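Local structure of methane monooxygenase regulatory protein B (4GAM) at residues D[35-40]-D[80-85]; D[47-52]-D[75-80]. The protein probably regulates soluble methane monooxygenase by binding its hydroxylase component. All blocks are in the same frame, centred on the assembly; numbering follows the deposited sequence.

Contact 1: D[35-40]-D[80-85]; sequences SDTVVL and KANGKI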
ATOM      1  N   SER D  35     -32.467   1.490 -24.137  1.00 45.43           N
ATOM      2  CA  SER D  35     -31.647   0.284 -24.125  1.00 45.48           C
ATOM      3  C   SER D  35     -31.857  -0.548 -22.858  1.00 45.59           C
ATOM      4  O   SER D  35     -31.793  -0.028 -21.742  1.00 49.09           O
ATOM      5  CB  SER D  35     -30.173   0.658 -24.284  1.00 43.10           C
ATOM      6  OG  SER D  35     -29.337  -0.471 -24.106  1.00 50.54           O
ATOM      7  N   ASP D  36     -32.106  -1.844 -23.038  1.00 39.46           N
ATOM      8  CA  ASP D  36     -32.296  -2.759 -21.914  1.00 37.91           C
ATOM      9  C   ASP D  36     -30.963  -3.316 -21.429  1.00 34.84           C
ATOM     10  O   ASP D  36     -30.924  -4.240 -20.619  1.00 38.16           O
ATOM     11  CB  ASP D  36     -33.223  -3.917 -22.303  1.00 39.48           C
ATOM     12  CG  ASP D  36     -32.533  -4.954 -23.180  1.00 47.53           C
ATOM     13  OD1 ASP D  36     -31.679  -4.570 -24.006  1.00 59.74           O
ATOM     14  OD2 ASP D  36     -32.846  -6.158 -23.045  1.00 41.90           O
ATOM     15  N   THR D  37     -29.872  -2.750 -21.932  1.00 36.60           N
ATOM     16  CA  THR D  37     -28.546  -3.276 -21.637  1.00 43.54           C
ATOM     17  C   THR D  37     -27.928  -2.628 -20.410  1.00 49.18           C
ATOM     18  O   THR D  37     -28.565  -1.833 -19.721  1.00 51.26           O
ATOM     19  CB  THR D  37     -27.585  -3.113 -22.833  1.00 51.95           C
ATOM     20  OG1 THR D  37     -27.304  -1.723 -23.043  1.00 56.80           O
ATOM     21  CG2 THR D  37     -28.197  -3.705 -24.096  1.00 59.27           C
ATOM     22  N   VAL D  38     -26.678  -2.988 -20.145  1.00 56.70           N
ATOM     23  CA  VAL D  38     -25.953  -2.491 -18.989  1.00 56.70           C
ATOM     24  C   VAL D  38     -24.473  -2.458 -19.344  1.00 56.64           C
ATOM     25  O   VAL D  38     -23.990  -3.303 -20.100  1.00 56.11           O
ATOM     26  CB  VAL D  38     -26.220  -3.375 -17.738  1.00 34.73           C
ATOM     27  CG1 VAL D  38     -24.991  -4.197 -17.357  1.00 39.32           C
ATOM     28  CG2 VAL D  38     -26.683  -2.525 -16.572  1.00 29.06           C
ATOM     29  N   VAL D  39     -23.758  -1.462 -18.833  1.00 51.80           N
ATOM     30  CA  VAL D  39     -22.334  -1.350 -19.114  1.00 49.17           C
ATOM     31  C   VAL D  39     -21.509  -1.367 -17.834  1.00 58.76           C
ATOM     32  O   VAL D  39     -21.712  -0.546 -16.936  1.00 57.64           O
ATOM     33  CB  VAL D  39     -22.009  -0.085 -19.927  1.00 44.27           C
ATOM     34  CG1 VAL D  39     -20.514  -0.009 -20.226  1.00 25.19           C
ATOM     35  CG2 VAL D  39     -22.819  -0.062 -21.212  1.00 43.03           C
ATOM     36  N   LEU D  40     -20.583  -2.316 -17.758  1.00 56.78           N
ATOM     37  CA  LEU D  40     -19.687  -2.427 -16.619  1.00 45.10           C
ATOM     38  C   LEU D  40     -18.241  -2.239 -17.068  1.00 47.40           C
ATOM     39  O   LEU D  40     -17.786  -2.885 -18.012  1.00 41.22           O
ATOM     40  CB  LEU D  40     -19.868  -3.783 -15.941  1.00 39.47           C
ATOM     41  CG  LEU D  40     -19.110  -4.013 -14.635  1.00 43.01           C
ATOM     42  CD1 LEU D  40     -19.318  -2.846 -13.684  1.00 23.62           C
ATOM     43  CD2 LEU D  40     -19.561  -5.319 -13.994  1.00 39.83           C
ATOM     44  N   LYS D  80     -20.549  -5.635 -21.309  1.00 26.05           N
ATOM     45  CA  LYS D  80     -21.899  -5.210 -21.656  1.00 26.36           C
ATOM     46  C   LYS D  80     -22.834  -6.411 -21.722  1.00 38.16           C
ATOM     47  O   LYS D  80     -22.571  -7.374 -22.440  1.00 39.83           O
ATOM     48  CB  LYS D  80     -21.892  -4.464 -22.992  1.00 39.92           C
ATOM     49  CG  LYS D  80     -23.263  -4.055 -23.517  1.00 33.41           C
ATOM     50  CD  LYS D  80     -23.152  -2.763 -24.311  1.00 35.10           C
ATOM     51  CE  LYS D  80     -24.442  -2.404 -25.020  1.00 38.16           C
ATOM     52  NZ  LYS D  80     -24.371  -1.032 -25.600  1.00 35.77           N
ATOM     53  N   ALA D  81     -23.924  -6.354 -20.963  1.00 40.58           N
ATOM     54  CA  ALA D  81     -24.886  -7.451 -20.923  1.00 37.88           C
ATOM     55  C   ALA D  81     -26.312  -6.931 -21.011  1.00 42.25           C
ATOM     56  O   ALA D  81     -26.549  -5.727 -20.922  1.00 36.86           O
ATOM     57  CB  ALA D  81     -24.704  -8.271 -19.655  1.00 35.82           C
ATOM     58  N   ASN D  82     -27.258  -7.848 -21.186  1.00 44.95           N
ATOM     59  CA  ASN D  82     -28.668  -7.491 -21.252  1.00 37.15           C
ATOM     60  C   ASN D  82     -29.371  -7.635 -19.907  1.00 42.31           C
ATOM     61  O   ASN D  82     -29.451  -8.729 -19.348  1.00 47.83           O
ATOM     62  CB  ASN D  82     -29.389  -8.328 -22.311  1.00 32.58           C
ATOM     63  CG  ASN D  82     -29.232  -7.762 -23.705  1.00 46.20           C
ATOM     64  OD1 ASN D  82     -28.357  -8.177 -24.464  1.00 52.96           O
ATOM     65  ND2 ASN D  82     -30.083  -6.800 -24.049  1.00 48.83           N
ATOM     66  N   GLY D  83     -29.877  -6.521 -19.390  1.00 40.76           N
ATOM     67  CA  GLY D  83     -30.654  -6.541 -18.167  1.00 35.35           C
ATOM     68  C   GLY D  83     -29.849  -6.180 -16.937  1.00 50.59           C
ATOM     69  O   GLY D  83     -30.078  -5.134 -16.331  1.00 62.16           O
ATOM     70  N   LYS D  84     -28.902  -7.039 -16.568  1.00 57.56           N
ATOM     71  CA  LYS D  84     -28.173  -6.861 -15.316  1.00 52.37           C
ATOM     72  C   LYS D  84     -26.940  -7.752 -15.187  1.00 45.19           C
ATOM     73  O   LYS D  84     -26.795  -8.745 -15.903  1.00 34.10           O
ATOM     74  CB  LYS D  84     -29.101  -7.146 -14.135  1.00 49.68           C
ATOM     75  CG  LYS D  84     -29.507  -8.606 -14.031  1.00 50.09           C
ATOM     76  CD  LYS D  84     -30.387  -8.843 -12.824  1.00 48.99           C
ATOM     77  CE  LYS D  84     -30.141 -10.214 -12.224  1.00 47.13           C
ATOM     78  NZ  LYS D  84     -30.887 -10.378 -10.947  1.00 48.38           N
ATOM     79  N   ILE D  85     -26.060  -7.381 -14.258  1.00 51.19           N
ATOM     80  CA  ILE D  85     -24.919  -8.208 -13.866  1.00 54.22           C
ATOM     81  C   ILE D  85     -24.781  -8.196 -12.345  1.00 55.04           C
ATOM     82  O   ILE D  85     -24.780  -7.133 -11.724  1.00 54.86           O
ATOM     83  CB  ILE D  85     -23.587  -7.702 -14.471  1.00 45.01           C
ATOM     84  CG1 ILE D  85     -23.698  -7.533 -15.986  1.00 44.20           C
ATOM     85  CG2 ILE D  85     -22.441  -8.653 -14.121  1.00 29.67           C
ATOM     86  CD1 ILE D  85     -22.471  -6.923 -16.616  1.00 47.36           C
TER
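The backbone N of G83 gives a hydrogen bond to D36 O, 2.8 Å long and in the carbonyl plane. A81 N reaches V38 O at 3.2 Å, also in the carbonyl plane. The return bond from V38 N to A81 O is short, 2.8 Å, but bent to 127° at the hydrogen and weak. V38 and A81 thus form the hydrogen-bonded pair of two antiparallel strands, 37-40 and 80-82. At the strand end the D36 carboxylate and the N82 amide cross obliquely, planes 52° apart. N82 ND2 gives a weak bond to D36 OD2 at 3.0 Å, and D36 OD1 lies 2.7 Å from N82 ND2. N82 OD1 is taken by N6. On the face of T37, V39 and K80, the bent K80 chain brings CE to 3.5 Å from T37 OG1. Beyond the two segments, K80 NZ pairs in a salt bridge with an acidic side chain on a chain of another protein. On the other face V38 CG1 packs on I85 CD1 of the second sheet at 3.8 Å. G83 makes the turn between strands 76-82 and 84-88. At its backbone angles a CB would be jammed against N82 O, which calls for glycine. The V38 face is apolar and internal, whereas the K80 face carries charge to a partner protein.

Contact 2: D[47-52]-D[75-80]; sequences EINTFI and GYWWIK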
ATOM      1  N   GLU D  47      -7.127  -9.389  -9.528  1.00 55.84           N
ATOM      2  CA  GLU D  47      -8.422  -9.857  -9.036  1.00 53.91           C
ATOM      3  C   GLU D  47      -9.510  -9.812 -10.107  1.00 50.18           C
ATOM      4  O   GLU D  47     -10.284 -10.758 -10.256  1.00 24.79           O
ATOM      5  CB  GLU D  47      -8.867  -9.042  -7.818  1.00 52.69           C
ATOM      6  CG  GLU D  47      -7.941  -9.140  -6.614  1.00 53.05           C
ATOM      7  CD  GLU D  47      -6.749  -8.207  -6.707  1.00 50.84           C
ATOM      8  OE1 GLU D  47      -6.527  -7.623  -7.790  1.00 51.17           O
ATOM      9  OE2 GLU D  47      -6.035  -8.049  -5.695  1.00 47.21           O
ATOM     10  N   ILE D  48      -9.566  -8.708 -10.846  1.00 44.86           N
ATOM     11  CA  ILE D  48     -10.568  -8.533 -11.895  1.00 40.58           C
ATOM     12  C   ILE D  48     -10.414  -9.560 -13.017  1.00 40.49           C
ATOM     13  O   ILE D  48     -11.391 -10.181 -13.433  1.00 42.26           O
ATOM     14  CB  ILE D  48     -10.540  -7.104 -12.473  1.00 36.25           C
ATOM     15  CG1 ILE D  48     -11.107  -6.122 -11.452  1.00 33.59           C
ATOM     16  CG2 ILE D  48     -11.325  -7.025 -13.771  1.00 23.84           C
ATOM     17  CD1 ILE D  48     -12.506  -6.464 -10.975  1.00 23.52           C
ATOM     18  N   ASN D  49      -9.186  -9.739 -13.497  1.00 38.91           N
ATOM     19  CA  ASN D  49      -8.903 -10.740 -14.519  1.00 46.77           C
ATOM     20  C   ASN D  49      -9.317 -12.127 -14.052  1.00 49.46           C
ATOM     21  O   ASN D  49      -9.912 -12.895 -14.807  1.00 46.29           O
ATOM     22  CB  ASN D  49      -7.418 -10.740 -14.885  1.00 56.56           C
ATOM     23  CG  ASN D  49      -7.003  -9.503 -15.652  1.00 68.73           C
ATOM     24  OD1 ASN D  49      -7.662  -8.465 -15.587  1.00 77.25           O
ATOM     25  ND2 ASN D  49      -5.903  -9.607 -16.388  1.00 72.32           N
ATOM     26  N   THR D  50      -9.006 -12.428 -12.795  1.00 53.30           N
ATOM     27  CA  THR D  50      -9.310 -13.720 -12.195  1.00 50.98           C
ATOM     28  C   THR D  50     -10.814 -13.952 -12.089  1.00 51.85           C
ATOM     29  O   THR D  50     -11.302 -15.044 -12.374  1.00 50.75           O
ATOM     30  CB  THR D  50      -8.695 -13.837 -10.792  1.00 52.42           C
ATOM     31  OG1 THR D  50      -7.349 -13.346 -10.819  1.00 59.72           O
ATOM     32  CG2 THR D  50      -8.693 -15.280 -10.326  1.00 60.36           C
ATOM     33  N   PHE D  51     -11.541 -12.921 -11.671  1.00 50.49           N
ATOM     34  CA  PHE D  51     -12.993 -13.002 -11.559  1.00 46.38           C
ATOM     35  C   PHE D  51     -13.643 -13.076 -12.940  1.00 49.81           C
ATOM     36  O   PHE D  51     -14.645 -13.764 -13.130  1.00 54.24           O
ATOM     37  CB  PHE D  51     -13.534 -11.820 -10.740  1.00 41.57           C
ATOM     38  CG  PHE D  51     -14.831 -11.250 -11.257  1.00 44.83           C
ATOM     39  CD1 PHE D  51     -16.042 -11.877 -10.990  1.00 39.67           C
ATOM     40  CD2 PHE D  51     -14.837 -10.074 -11.994  1.00 35.49           C
ATOM     41  CE1 PHE D  51     -17.233 -11.350 -11.465  1.00 32.10           C
ATOM     42  CE2 PHE D  51     -16.024  -9.540 -12.470  1.00 35.41           C
ATOM     43  CZ  PHE D  51     -17.225 -10.178 -12.205  1.00 32.52           C
ATOM     44  N   ILE D  52     -13.057 -12.373 -13.905  1.00 47.34           N
ATOM     45  CA  ILE D  52     -13.555 -12.384 -15.276  1.00 45.55           C
ATOM     46  C   ILE D  52     -13.298 -13.732 -15.948  1.00 40.01           C
ATOM     47  O   ILE D  52     -14.184 -14.305 -16.582  1.00 42.59           O
ATOM     48  CB  ILE D  52     -12.922 -11.243 -16.109  1.00 48.38           C
ATOM     49  CG1 ILE D  52     -13.523  -9.897 -15.707  1.00 41.92           C
ATOM     50  CG2 ILE D  52     -13.131 -11.461 -17.596  1.00 45.36           C
ATOM     51  CD1 ILE D  52     -13.021  -8.751 -16.536  1.00 37.65           C
ATOM     52  N   GLY D  75      -6.326  -0.473 -20.421  1.00 59.45           N
ATOM     53  CA  GLY D  75      -6.151  -0.945 -19.065  1.00 55.08           C
ATOM     54  C   GLY D  75      -7.456  -1.294 -18.385  1.00 51.13           C
ATOM     55  O   GLY D  75      -7.530  -1.319 -17.157  1.00 55.76           O
ATOM     56  N   TYR D  76      -8.489  -1.568 -19.176  1.00 42.70           N
ATOM     57  CA  TYR D  76      -9.770  -1.954 -18.600  1.00 46.77           C
ATOM     58  C   TYR D  76     -10.566  -2.929 -19.455  1.00 46.26           C
ATOM     59  O   TYR D  76     -10.296  -3.105 -20.644  1.00 39.75           O
ATOM     60  CB  TYR D  76     -10.623  -0.725 -18.269  1.00 43.38           C
ATOM     61  CG  TYR D  76     -11.127   0.061 -19.462  1.00 36.35           C
ATOM     62  CD1 TYR D  76     -12.340  -0.254 -20.065  1.00 32.33           C
ATOM     63  CD2 TYR D  76     -10.403   1.139 -19.961  1.00 25.11           C
ATOM     64  CE1 TYR D  76     -12.811   0.470 -21.136  1.00 44.33           C
ATOM     65  CE2 TYR D  76     -10.863   1.870 -21.030  1.00 51.89           C
ATOM     66  CZ  TYR D  76     -12.069   1.532 -21.616  1.00 51.39           C
ATOM     67  OH  TYR D  76     -12.537   2.261 -22.687  1.00 41.60           O
ATOM     68  N   TRP D  77     -11.554  -3.555 -18.825  1.00 54.44           N
ATOM     69  CA  TRP D  77     -12.447  -4.475 -19.508  1.00 55.40           C
ATOM     70  C   TRP D  77     -13.794  -3.815 -19.745  1.00 47.94           C
ATOM     71  O   TRP D  77     -14.448  -3.355 -18.809  1.00 44.15           O
ATOM     72  CB  TRP D  77     -12.627  -5.755 -18.691  1.00 46.71           C
ATOM     73  CG  TRP D  77     -11.355  -6.492 -18.480  1.00 39.78           C
ATOM     74  CD1 TRP D  77     -10.591  -6.502 -17.351  1.00 43.37           C
ATOM     75  CD2 TRP D  77     -10.680  -7.320 -19.430  1.00 39.42           C
ATOM     76  NE1 TRP D  77      -9.487  -7.296 -17.534  1.00 38.25           N
ATOM     77  CE2 TRP D  77      -9.516  -7.807 -18.806  1.00 37.52           C
ATOM     78  CE3 TRP D  77     -10.951  -7.702 -20.747  1.00 37.28           C
ATOM     79  CZ2 TRP D  77      -8.622  -8.656 -19.453  1.00 37.66           C
ATOM     80  CZ3 TRP D  77     -10.064  -8.542 -21.388  1.00 35.86           C
ATOM     81  CH2 TRP D  77      -8.912  -9.010 -20.742  1.00 38.66           C
ATOM     82  N   TRP D  78     -14.199  -3.765 -21.005  1.00 45.32           N
ATOM     83  CA  TRP D  78     -15.492  -3.211 -21.359  1.00 48.61           C
ATOM     84  C   TRP D  78     -16.515  -4.344 -21.401  1.00 42.55           C
ATOM     85  O   TRP D  78     -16.533  -5.139 -22.336  1.00 41.10           O
ATOM     86  CB  TRP D  78     -15.396  -2.490 -22.703  1.00 47.86           C
ATOM     87  CG  TRP D  78     -16.635  -1.762 -23.114  1.00 41.20           C
ATOM     88  CD1 TRP D  78     -16.981  -0.477 -22.798  1.00 32.77           C
ATOM     89  CD2 TRP D  78     -17.687  -2.271 -23.940  1.00 43.31           C
ATOM     90  NE1 TRP D  78     -18.188  -0.159 -23.373  1.00 26.03           N
ATOM     91  CE2 TRP D  78     -18.643  -1.242 -24.078  1.00 47.14           C
ATOM     92  CE3 TRP D  78     -17.915  -3.496 -24.573  1.00 39.48           C
ATOM     93  CZ2 TRP D  78     -19.810  -1.407 -24.824  1.00 40.28           C
ATOM     94  CZ3 TRP D  78     -19.072  -3.656 -25.312  1.00 43.86           C
ATOM     95  CH2 TRP D  78     -20.003  -2.617 -25.435  1.00 39.89           C
ATOM     96  N   ILE D  79     -17.346  -4.419 -20.366  1.00 42.20           N
ATOM     97  CA  ILE D  79     -18.365  -5.459 -20.253  1.00 39.40           C
ATOM     98  C   ILE D  79     -19.749  -4.889 -20.554  1.00 37.39           C
ATOM     99  O   ILE D  79     -20.080  -3.790 -20.114  1.00 39.58           O
ATOM    100  CB  ILE D  79     -18.373  -6.093 -18.836  1.00 42.11           C
ATOM    101  CG1 ILE D  79     -17.045  -6.780 -18.540  1.00 37.18           C
ATOM    102  CG2 ILE D  79     -19.497  -7.092 -18.683  1.00 41.75           C
ATOM    103  CD1 ILE D  79     -16.154  -5.986 -17.626  1.00 33.42           C
ATOM    104  N   LYS D  80     -20.549  -5.635 -21.309  1.00 26.05           N
ATOM    105  CA  LYS D  80     -21.899  -5.210 -21.656  1.00 26.36           C
ATOM    106  C   LYS D  80     -22.834  -6.411 -21.722  1.00 38.16           C
ATOM    107  O   LYS D  80     -22.571  -7.374 -22.440  1.00 39.83           O
ATOM    108  CB  LYS D  80     -21.892  -4.464 -22.992  1.00 39.92           C
ATOM    109  CG  LYS D  80     -23.263  -4.055 -23.517  1.00 33.41           C
ATOM    110  CD  LYS D  80     -23.152  -2.763 -24.311  1.00 35.10           C
ATOM    111  CE  LYS D  80     -24.442  -2.404 -25.020  1.00 38.16           C
ATOM    112  NZ  LYS D  80     -24.371  -1.032 -25.600  1.00 35.77           N
TER
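W77 lies with its five-membered ring under the I52 side chain, whose CD1 sits over one face. This is helix-on-sheet packing: helix 46-63 lies against the antiparallel sheet that holds strand 76-82, in the MmoB/DmpM family region. The segment axes approach to 10.3 Å. The I52 CD1 methyl is 3.6 Å from the centroid of that W77 ring and 25° off the normal, a CH-pi contact. I52 has CG1 anti to its carbonyl carbon, and the chain then runs extended (chi2 -176°), which carries CD1 out to the indole. The same I52 CD1 methyl also meets I79 CD1 at 4.3 Å, so it touches two residues of one sheet face. I48 adds its CG2 branch from one helical turn earlier. I48 CG2 is 3.7 Å from W77 CD1 and approaches the ring obliquely. W77 CG is anti to its own carbonyl carbon, and its CB points toward the helix. V70 and D72 of strand 69-72 also touch W77. The polar end of the contact is at the ring edge. N49 and W77 cross at about a right angle, with amide and ring planes 75° apart. W77 NE1 donates to N49 OD1 at 2.9 Å. An alanine here in place of W77 would remove the indole and the bond to N49 OD1, and would probably loosen the packing of I52 and I48 on the strand. In that bond N49 OD1 is close to the indole plane, but the donor W77 NE1 stands above the carbonyl plane of N49.

How the contacts relate
Contacts 1 and 2 both use strand 76-82 and share K80; their centres are 15 Å apart. Contact 2 is nested inside the chain loop closed by contact 1. In contact 1 the strand meets its sheet neighbour, 37-43; in contact 2 it meets helix 46-63, which follows 37-43 in sequence. The two touch directly. L40 N lies 2.8 Å from I79 O, a probable hydrogen bond that continues the strand pairing. I79 CG2 also packs on I85 CD1 at 3.6 Å, so I79 joins the packing of both contacts. K80 has a salt bridge to a chain of another protein; S35, T37 and V39 of contact 1 and Y76 and W78 of contact 2 also meet such a chain.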